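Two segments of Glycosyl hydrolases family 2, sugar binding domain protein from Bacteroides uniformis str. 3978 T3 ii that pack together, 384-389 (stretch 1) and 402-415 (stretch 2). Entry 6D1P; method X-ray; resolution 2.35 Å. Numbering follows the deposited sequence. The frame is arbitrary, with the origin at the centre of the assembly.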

# COMPACT_ATOMS: atom_id res chain seq x y z
N TRP A 384 10.89 -28.85 -18.96
CA TRP A 384 10.47 -27.87 -19.96
C TRP A 384 10.53 -26.51 -19.27
O TRP A 384 9.84 -26.29 -18.27
CB TRP A 384 9.06 -28.21 -20.46
CG TRP A 384 8.22 -27.15 -21.25
CD1 TRP A 384 8.39 -25.79 -21.25
CD2 TRP A 384 7.09 -27.40 -22.11
NE1 TRP A 384 7.45 -25.19 -22.05
CE2 TRP A 384 6.63 -26.15 -22.59
CE3 TRP A 384 6.41 -28.56 -22.52
CZ2 TRP A 384 5.53 -26.02 -23.46
CZ3 TRP A 384 5.32 -28.44 -23.36
CH2 TRP A 384 4.90 -27.18 -23.83
N GLU A 385 11.37 -25.62 -19.76
CA GLU A 385 11.48 -24.28 -19.21
C GLU A 385 11.27 -23.28 -20.34
O GLU A 385 11.84 -23.45 -21.43
CB GLU A 385 12.84 -24.07 -18.54
CG GLU A 385 12.85 -23.03 -17.42
CD GLU A 385 14.24 -22.78 -16.85
OE1 GLU A 385 14.34 -22.29 -15.70
OE2 GLU A 385 15.25 -23.08 -17.55
N GLU A 386 10.44 -22.26 -20.11
CA GLU A 386 10.03 -21.30 -21.14
C GLU A 386 10.28 -19.87 -20.67
O GLU A 386 10.40 -19.61 -19.47
CB GLU A 386 8.55 -21.44 -21.51
CG GLU A 386 7.56 -21.02 -20.41
CD GLU A 386 6.16 -21.57 -20.65
OE1 GLU A 386 6.04 -22.73 -21.15
OE2 GLU A 386 5.19 -20.87 -20.30
N ILE A 387 10.31 -18.95 -21.64
CA ILE A 387 10.36 -17.52 -21.35
C ILE A 387 8.97 -16.97 -21.05
O ILE A 387 7.97 -17.54 -21.51
CB ILE A 387 10.99 -16.72 -22.50
CG1 ILE A 387 10.30 -17.03 -23.83
CG2 ILE A 387 12.49 -16.93 -22.53
CD1 ILE A 387 10.50 -15.92 -24.87
N PRO A 388 8.87 -15.86 -20.31
CA PRO A 388 7.54 -15.39 -19.89
C PRO A 388 6.82 -14.54 -20.94
O PRO A 388 6.16 -13.55 -20.59
CB PRO A 388 7.84 -14.59 -18.60
CG PRO A 388 9.26 -14.23 -18.67
CD PRO A 388 9.96 -15.10 -19.66
N TRP A 389 6.94 -14.91 -22.22
CA TRP A 389 6.05 -14.37 -23.25
C TRP A 389 4.70 -15.07 -23.08
O TRP A 389 4.39 -16.07 -23.72
CB TRP A 389 6.63 -14.56 -24.65
CG TRP A 389 5.87 -13.77 -25.67
CD1 TRP A 389 5.04 -12.71 -25.44
CD2 TRP A 389 5.86 -13.97 -27.09
NE1 TRP A 389 4.52 -12.25 -26.61
CE2 TRP A 389 5.01 -13.00 -27.64
CE3 TRP A 389 6.49 -14.88 -27.94
CZ2 TRP A 389 4.77 -12.91 -29.01
CZ3 TRP A 389 6.25 -14.79 -29.30
CH2 TRP A 389 5.40 -13.81 -29.83
N GLN A 402 13.35 -7.68 -24.70
CA GLN A 402 13.34 -8.40 -23.43
C GLN A 402 13.13 -9.89 -23.66
O GLN A 402 13.79 -10.72 -23.03
CB GLN A 402 12.28 -7.83 -22.47
CG GLN A 402 12.17 -8.67 -21.18
CD GLN A 402 11.02 -8.27 -20.26
OE1 GLN A 402 10.20 -7.40 -20.60
NE2 GLN A 402 10.97 -8.88 -19.09
N ALA A 403 12.25 -10.24 -24.60
CA ALA A 403 12.05 -11.65 -24.91
C ALA A 403 13.30 -12.28 -25.52
O ALA A 403 13.72 -13.38 -25.12
CB ALA A 403 10.85 -11.81 -25.85
N ARG A 404 13.95 -11.58 -26.46
CA ARG A 404 15.20 -12.10 -27.01
C ARG A 404 16.25 -12.22 -25.92
O ARG A 404 17.00 -13.21 -25.87
CB ARG A 404 15.73 -11.19 -28.12
CG ARG A 404 14.79 -10.99 -29.28
CD ARG A 404 15.32 -9.87 -30.17
NE ARG A 404 14.50 -9.65 -31.36
CZ ARG A 404 13.91 -8.49 -31.67
NH1 ARG A 404 14.05 -7.41 -30.88
NH2 ARG A 404 13.19 -8.40 -32.79
N ARG A 405 16.32 -11.23 -25.03
CA ARG A 405 17.31 -11.27 -23.96
C ARG A 405 17.03 -12.40 -22.98
O ARG A 405 17.95 -13.11 -22.55
CB ARG A 405 17.35 -9.93 -23.23
CG ARG A 405 18.43 -9.83 -22.18
CD ARG A 405 18.51 -8.39 -21.64
NE ARG A 405 17.31 -8.01 -20.90
CZ ARG A 405 16.41 -7.13 -21.34
NH1 ARG A 405 16.59 -6.54 -22.51
NH2 ARG A 405 15.34 -6.82 -20.59
N MET A 406 15.76 -12.59 -22.60
CA MET A 406 15.50 -13.63 -21.60
C MET A 406 15.64 -15.02 -22.21
O MET A 406 16.14 -15.94 -21.55
CB MET A 406 14.12 -13.41 -20.97
CG MET A 406 14.07 -12.13 -20.13
SD MET A 406 12.55 -11.88 -19.17
CE MET A 406 12.81 -12.95 -17.76
N LEU A 407 15.24 -15.20 -23.47
CA LEU A 407 15.49 -16.48 -24.12
C LEU A 407 16.98 -16.79 -24.14
O LEU A 407 17.41 -17.89 -23.77
CB LEU A 407 14.92 -16.49 -25.54
CG LEU A 407 15.16 -17.80 -26.28
CD1 LEU A 407 14.54 -18.95 -25.54
CD2 LEU A 407 14.58 -17.69 -27.68
N THR A 408 17.78 -15.79 -24.52
CA THR A 408 19.23 -15.94 -24.54
C THR A 408 19.78 -16.29 -23.16
O THR A 408 20.58 -17.22 -23.01
CB THR A 408 19.87 -14.66 -25.08
OG1 THR A 408 19.41 -14.44 -26.42
CG2 THR A 408 21.38 -14.73 -25.05
N ASN A 409 19.33 -15.56 -22.13
CA ASN A 409 19.82 -15.79 -20.78
C ASN A 409 19.39 -17.17 -20.28
O ASN A 409 20.19 -17.89 -19.67
CB ASN A 409 19.33 -14.70 -19.83
CG ASN A 409 20.07 -13.39 -20.00
OD1 ASN A 409 21.16 -13.35 -20.55
ND2 ASN A 409 19.48 -12.30 -19.50
N MET A 410 18.14 -17.54 -20.52
CA MET A 410 17.65 -18.83 -20.04
C MET A 410 18.46 -19.98 -20.62
O MET A 410 18.87 -20.90 -19.90
CB MET A 410 16.18 -18.99 -20.39
CG MET A 410 15.53 -20.14 -19.69
SD MET A 410 13.86 -20.40 -20.28
CE MET A 410 14.19 -20.69 -22.01
N ILE A 411 18.69 -19.95 -21.93
CA ILE A 411 19.43 -21.02 -22.60
C ILE A 411 20.89 -21.01 -22.16
O ILE A 411 21.44 -22.05 -21.78
CB ILE A 411 19.30 -20.87 -24.12
CG1 ILE A 411 17.88 -21.25 -24.56
CG2 ILE A 411 20.36 -21.70 -24.82
CD1 ILE A 411 17.58 -20.82 -25.97
N GLU A 412 21.53 -19.85 -22.18
CA GLU A 412 22.94 -19.81 -21.81
C GLU A 412 23.16 -20.20 -20.36
O GLU A 412 24.17 -20.85 -20.04
CB GLU A 412 23.52 -18.42 -22.10
CG GLU A 412 23.94 -18.26 -23.56
CD GLU A 412 24.44 -16.88 -23.88
OE1 GLU A 412 24.37 -15.99 -22.99
OE2 GLU A 412 24.90 -16.67 -25.03
N GLN A 413 22.23 -19.86 -19.47
CA GLN A 413 22.41 -20.09 -18.04
C GLN A 413 22.03 -21.51 -17.61
O GLN A 413 22.50 -21.96 -16.57
CB GLN A 413 21.60 -19.06 -17.24
CG GLN A 413 22.28 -17.68 -17.20
CD GLN A 413 21.35 -16.53 -16.80
OE1 GLN A 413 20.35 -16.72 -16.12
NE2 GLN A 413 21.69 -15.33 -17.23
N HIS A 414 21.19 -22.21 -18.38
CA HIS A 414 20.74 -23.54 -17.99
C HIS A 414 21.12 -24.66 -18.96
O HIS A 414 20.74 -25.81 -18.73
CB HIS A 414 19.22 -23.55 -17.80
CG HIS A 414 18.76 -22.83 -16.59
ND1 HIS A 414 17.43 -22.67 -16.27
CD2 HIS A 414 19.46 -22.22 -15.60
CE1 HIS A 414 17.33 -21.99 -15.13
NE2 HIS A 414 18.55 -21.72 -14.70
N ARG A 415 21.87 -24.36 -20.03
CA ARG A 415 22.09 -25.39 -21.04
C ARG A 415 22.91 -26.58 -20.54
O ARG A 415 22.84 -27.65 -21.14
CB ARG A 415 22.78 -24.80 -22.24
CG ARG A 415 24.12 -24.21 -21.94
CD ARG A 415 24.64 -23.62 -23.22
NE ARG A 415 25.62 -22.57 -23.04
CZ ARG A 415 25.88 -21.67 -23.98
NH1 ARG A 415 25.20 -21.73 -25.12
NH2 ARG A 415 26.78 -20.72 -23.79

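Residues 384-386 end a strand that began earlier in the chain, and 387-389 continue as loop. The strand runs roughly antiparallel to the helix of the second stretch, at 147° between their directions, with a closest axis approach of 9.7 Å. The backbones come nearest just past the strand, where Ile-387 CA lies 5.9 Å from Leu-407 CA.

Side chains alternate from Glu-385 to Ile-387. The CA-to-CB bonds of Glu-385 and Ile-387 point toward the helix, and that of Glu-386 points away. On the helix, Ala-403, Met-406, Met-410 and His-414 point toward the strand side. Their spacing of three or four residues puts them on one helical face.

Ile-387 is the centre of the apolar contact. With chi1 p and chi2 t, its two branches reach different parts of the helix. CG2 sits 3.4 Å from Leu-407 N and 3.9 Å from Leu-407 CB. CD1 extends to Ala-403, 4.2 Å from its CB. CD1 also lies 4.1 Å from Ala-403 O, so it packs against the helix backbone as well as the alanine methyl.

The two methionines flank this site. Met-410 has chi1 and chi2 both t, then chi3 p. This places SD 3.6 Å from Glu-386 O and CE 4.2 Å from Ile-387 CG2. Met-406 is m, t, p, and its CE meets Pro-388 CG at 3.9 Å. A weak hydrogen bond from Gln-402 NE2 reaches Met-406 SD at 3.4 Å.

The polar link lies at the other end. Glu-385 is extended, with chi1 and chi2 both t, so its carboxylate reaches the helix between Met-410 and His-414; OE2 is 3.6 Å from Met-410 CG. His-414, with chi1 m, donates a hydrogen bond from ND1 to Glu-385 OE2 at 2.6 Å and 161°. The oxygen lies near the ring plane, as an in-plane N-H donor requires.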